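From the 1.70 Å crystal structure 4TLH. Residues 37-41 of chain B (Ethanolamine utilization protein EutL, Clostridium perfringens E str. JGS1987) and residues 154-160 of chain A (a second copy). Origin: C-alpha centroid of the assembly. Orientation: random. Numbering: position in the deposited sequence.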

ATOM      1  N   GLY B  37       5.142 -25.190   1.264  1.00 14.06           N
ATOM      2  CA  GLY B  37       3.825 -25.179   0.649  1.00 13.94           C
ATOM      3  C   GLY B  37       3.333 -23.766   0.486  1.00 15.11           C
ATOM      4  O   GLY B  37       3.176 -23.052   1.465  1.00 15.93           O
ATOM      5  N   LEU B  38       3.092 -23.361  -0.756  1.00 14.45           N
ATOM      6  CA  LEU B  38       2.659 -22.001  -1.069  1.00 14.56           C
ATOM      7  C   LEU B  38       1.164 -22.009  -1.317  1.00 13.65           C
ATOM      8  O   LEU B  38       0.638 -22.931  -1.929  1.00 13.20           O
ATOM      9  CB  LEU B  38       3.382 -21.463  -2.303  1.00 16.58           C
ATOM     10  CG  LEU B  38       4.906 -21.544  -2.365  1.00 22.48           C
ATOM     11  CD1 LEU B  38       5.385 -21.139  -3.780  1.00 28.08           C
ATOM     12  CD2 LEU B  38       5.584 -20.702  -1.346  1.00 22.48           C
ATOM     13  N   ILE B  39       0.473 -20.982  -0.843  1.00 12.94           N
ATOM     14  CA  ILE B  39      -0.952 -20.851  -1.095  1.00 12.49           C
ATOM     15  C   ILE B  39      -1.352 -19.385  -1.243  1.00 12.76           C
ATOM     16  O   ILE B  39      -0.839 -18.520  -0.533  1.00 13.23           O
ATOM     17  CB  ILE B  39      -1.768 -21.530   0.035  1.00 13.77           C
ATOM     18  CG1 ILE B  39      -3.256 -21.522  -0.310  1.00 18.15           C
ATOM     19  CG2 ILE B  39      -1.487 -20.850   1.383  1.00 13.79           C
ATOM     20  CD1 ILE B  39      -4.115 -22.438   0.595  1.00 21.55           C
ATOM     21  N   THR B  40      -2.241 -19.109  -2.197  1.00 13.40           N
ATOM     22  CA  THR B  40      -2.887 -17.798  -2.265  1.00 15.44           C
ATOM     23  C   THR B  40      -4.398 -17.937  -2.293  1.00 13.27           C
ATOM     24  O   THR B  40      -4.947 -18.975  -2.696  1.00 13.31           O
ATOM     25  CB  THR B  40      -2.446 -16.994  -3.491  1.00 20.53           C
ATOM     26  OG1 THR B  40      -2.879 -17.666  -4.677  1.00 22.48           O
ATOM     27  CG2 THR B  40      -0.925 -16.825  -3.509  1.00 21.47           C
ATOM     28  N   ALA B  41      -5.068 -16.882  -1.826  1.00 12.38           N
ATOM     29  CA  ALA B  41      -6.510 -16.911  -1.692  1.00 13.18           C
ATOM     30  C   ALA B  41      -7.055 -15.512  -1.815  1.00 13.71           C
ATOM     31  O   ALA B  41      -6.277 -14.574  -1.843  1.00 13.20           O
ATOM     32  CB  ALA B  41      -6.907 -17.543  -0.363  1.00 14.02           C
TER
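Chain A 154-160: PLEAMYA

The contact between these two stretches, from two copies of EutL, is centred on a pair of leucines. B:Leu38, in the strand 37-41 of chain B, directs its CA-to-CB bond toward chain A, and A:Leu155, near the start of the stretch 154-160, directs its own toward chain B. The two residues also define the register, their CA atoms lying 6.4 Å apart, and their side chains meet with B:Leu38 CB 3.5 Å from A:Leu155 CD1. This is a full van der Waals contact between methylene and methyl groups. B:Leu38 has 91 Å² covered by the helix and A:Leu155 82 Å² by the strand, so together they supply about two thirds of the 258 Å² buried between the stretches.

Chain A is helical throughout 154-160, with phi near -60° and psi mostly between -40° and -55°, and the helix continues beyond the stretch. Its backbone is held by i to i+4 hydrogen bonds from A:Met158 N to A:Pro154 O (3.0 Å), A:Tyr159 N to A:Leu155 O (3.0 Å) and A:Ala160 N to A:Glu156 O (2.8 Å). Chain B is an extended strand that begins earlier in the chain. The helix runs almost antiparallel to it: the N-to-C directions differ by 166°, and the axes approach to 8.6 Å, a separation bridged by side chains.

This direction determines the partners along the strand. From A:Leu155 the helix advances past B:Leu38 and on toward the N-terminal side of the strand, so the next helical turn meets the far end of the B:Leu38 side chain. With chi1 in the m well and chi2 in t, that leucine places CD1 4.2 Å from A:Met158 CB and 3.9 Å from A:Tyr159 CB; the same CD1 lies 3.8 Å from A:Tyr159 N, against the helix backbone itself. A:Met158 points its CA-to-CB bond toward the strand, but the end of its side chain leads away, and its contact is made close to the backbone. A:Tyr159 is set sideways and likewise touches B:Leu38 near its root.

In the other direction along the strand, A:Leu155 extends the contact beyond B:Leu38. Its CD1 approaches the backbone at B:Ile39 N (3.8 Å), whereas the CA-to-CB bond of B:Ile39 points away from the helix, in keeping with the alternation of a strand. Alternation brings B:Thr40 back toward the helix, where its CG2 packs 3.7 Å from A:Leu155 CB. A:Leu155 thus spans three successive strand residues.

B:Thr40 also marks the polar edge. Its chi1 of 65° (p) lays the methyl against A:Leu155, while OG1 is hydrogen-bonded elsewhere in the structure. The carboxylate of A:Glu156 forms no hydrogen bond to the strand; its CA-to-CB bond points away, and although the end of the side chain comes nearer, A:Glu156 OE1 remains 5.9 Å from B:Thr40 CG2. No hydrogen bond joins the two stretches, and their contact is one of apolar packing.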

ATOM      1  N   PRO A 154       3.003 -12.953  -6.466  1.00 13.68           N
ATOM      2  CA  PRO A 154       3.645 -13.509  -5.263  1.00 13.68           C
ATOM      3  C   PRO A 154       3.914 -15.035  -5.242  1.00 13.89           C
ATOM      4  O   PRO A 154       5.066 -15.399  -5.015  1.00 13.14           O
ATOM      5  CB  PRO A 154       2.670 -13.115  -4.152  1.00 15.75           C
ATOM      6  CG  PRO A 154       2.082 -11.830  -4.639  1.00 15.62           C
ATOM      7  CD  PRO A 154       1.908 -12.021  -6.115  1.00 15.39           C
ATOM      8  N   LEU A 155       2.934 -15.891  -5.482  1.00 14.25           N
ATOM      9  CA  LEU A 155       3.198 -17.326  -5.397  1.00 13.02           C
ATOM     10  C   LEU A 155       4.143 -17.732  -6.520  1.00 13.49           C
ATOM     11  O   LEU A 155       5.088 -18.488  -6.296  1.00 14.21           O
ATOM     12  CB  LEU A 155       1.920 -18.166  -5.476  1.00 13.34           C
ATOM     13  CG  LEU A 155       2.081 -19.675  -5.287  1.00 15.24           C
ATOM     14  CD1 LEU A 155       0.909 -20.287  -4.536  1.00 17.89           C
ATOM     15  CD2 LEU A 155       2.280 -20.399  -6.629  1.00 15.01           C
ATOM     16  N   GLU A 156       3.882 -17.230  -7.721  1.00 13.53           N
ATOM     17  CA  GLU A 156       4.682 -17.601  -8.890  1.00 16.37           C
ATOM     18  C   GLU A 156       6.139 -17.201  -8.678  1.00 15.29           C
ATOM     19  O   GLU A 156       7.075 -17.928  -9.033  1.00 14.45           O
ATOM     20  CB  GLU A 156       4.144 -16.938 -10.171  1.00 18.73           C
ATOM     21  CG  GLU A 156       2.712 -17.308 -10.544  1.00 21.33           C
ATOM     22  CD  GLU A 156       1.675 -16.345  -9.953  1.00 20.76           C
ATOM     23  OE1 GLU A 156       1.716 -16.088  -8.730  1.00 19.25           O
ATOM     24  OE2 GLU A 156       0.817 -15.838 -10.718  1.00 20.75           O
ATOM     25  N   ALA A 157       6.318 -16.006  -8.120  1.00 12.97           N
ATOM     26  CA  ALA A 157       7.643 -15.474  -7.855  1.00 13.28           C
ATOM     27  C   ALA A 157       8.415 -16.273  -6.822  1.00 14.59           C
ATOM     28  O   ALA A 157       9.602 -16.542  -7.010  1.00 14.13           O
ATOM     29  CB  ALA A 157       7.542 -14.031  -7.393  1.00 13.25           C
ATOM     30  N   MET A 158       7.772 -16.607  -5.708  1.00 15.78           N
ATOM     31  CA  MET A 158       8.444 -17.384  -4.664  1.00 15.43           C
ATOM     32  C   MET A 158       8.848 -18.744  -5.203  1.00 15.25           C
ATOM     33  O   MET A 158       9.951 -19.214  -4.942  1.00 14.59           O
ATOM     34  CB  MET A 158       7.559 -17.565  -3.416  1.00 16.91           C
ATOM     35  CG  MET A 158       7.181 -16.259  -2.709  1.00 17.57           C
ATOM     36  SD  MET A 158       8.637 -15.285  -2.316  1.00 21.70           S
ATOM     37  CE  MET A 158       9.267 -16.191  -0.903  1.00 39.02           C
ATOM     38  N   TYR A 159       7.966 -19.383  -5.956  1.00 14.32           N
ATOM     39  CA  TYR A 159       8.286 -20.660  -6.583  1.00 14.92           C
ATOM     40  C   TYR A 159       9.417 -20.577  -7.602  1.00 15.69           C
ATOM     41  O   TYR A 159      10.373 -21.340  -7.555  1.00 15.84           O
ATOM     42  CB  TYR A 159       7.049 -21.240  -7.267  1.00 15.01           C
ATOM     43  CG  TYR A 159       7.311 -22.605  -7.853  1.00 17.87           C
ATOM     44  CD1 TYR A 159       7.386 -23.721  -7.044  1.00 20.05           C
ATOM     45  CD2 TYR A 159       7.497 -22.773  -9.216  1.00 20.10           C
ATOM     46  CE1 TYR A 159       7.631 -24.981  -7.585  1.00 23.46           C
ATOM     47  CE2 TYR A 159       7.743 -23.998  -9.756  1.00 23.69           C
ATOM     48  CZ  TYR A 159       7.820 -25.103  -8.946  1.00 25.80           C
ATOM     49  OH  TYR A 159       8.057 -26.336  -9.520  1.00 29.03           O
ATOM     50  N   ALA A 160       9.294 -19.641  -8.524  1.00 15.86           N
ATOM     51  CA  ALA A 160      10.256 -19.488  -9.607  1.00 15.73           C
ATOM     52  C   ALA A 160      11.609 -18.924  -9.146  1.00 15.52           C
ATOM     53  O   ALA A 160      12.657 -19.223  -9.728  1.00 15.51           O
ATOM     54  CB  ALA A 160       9.655 -18.624 -10.682  1.00 16.17           C
TER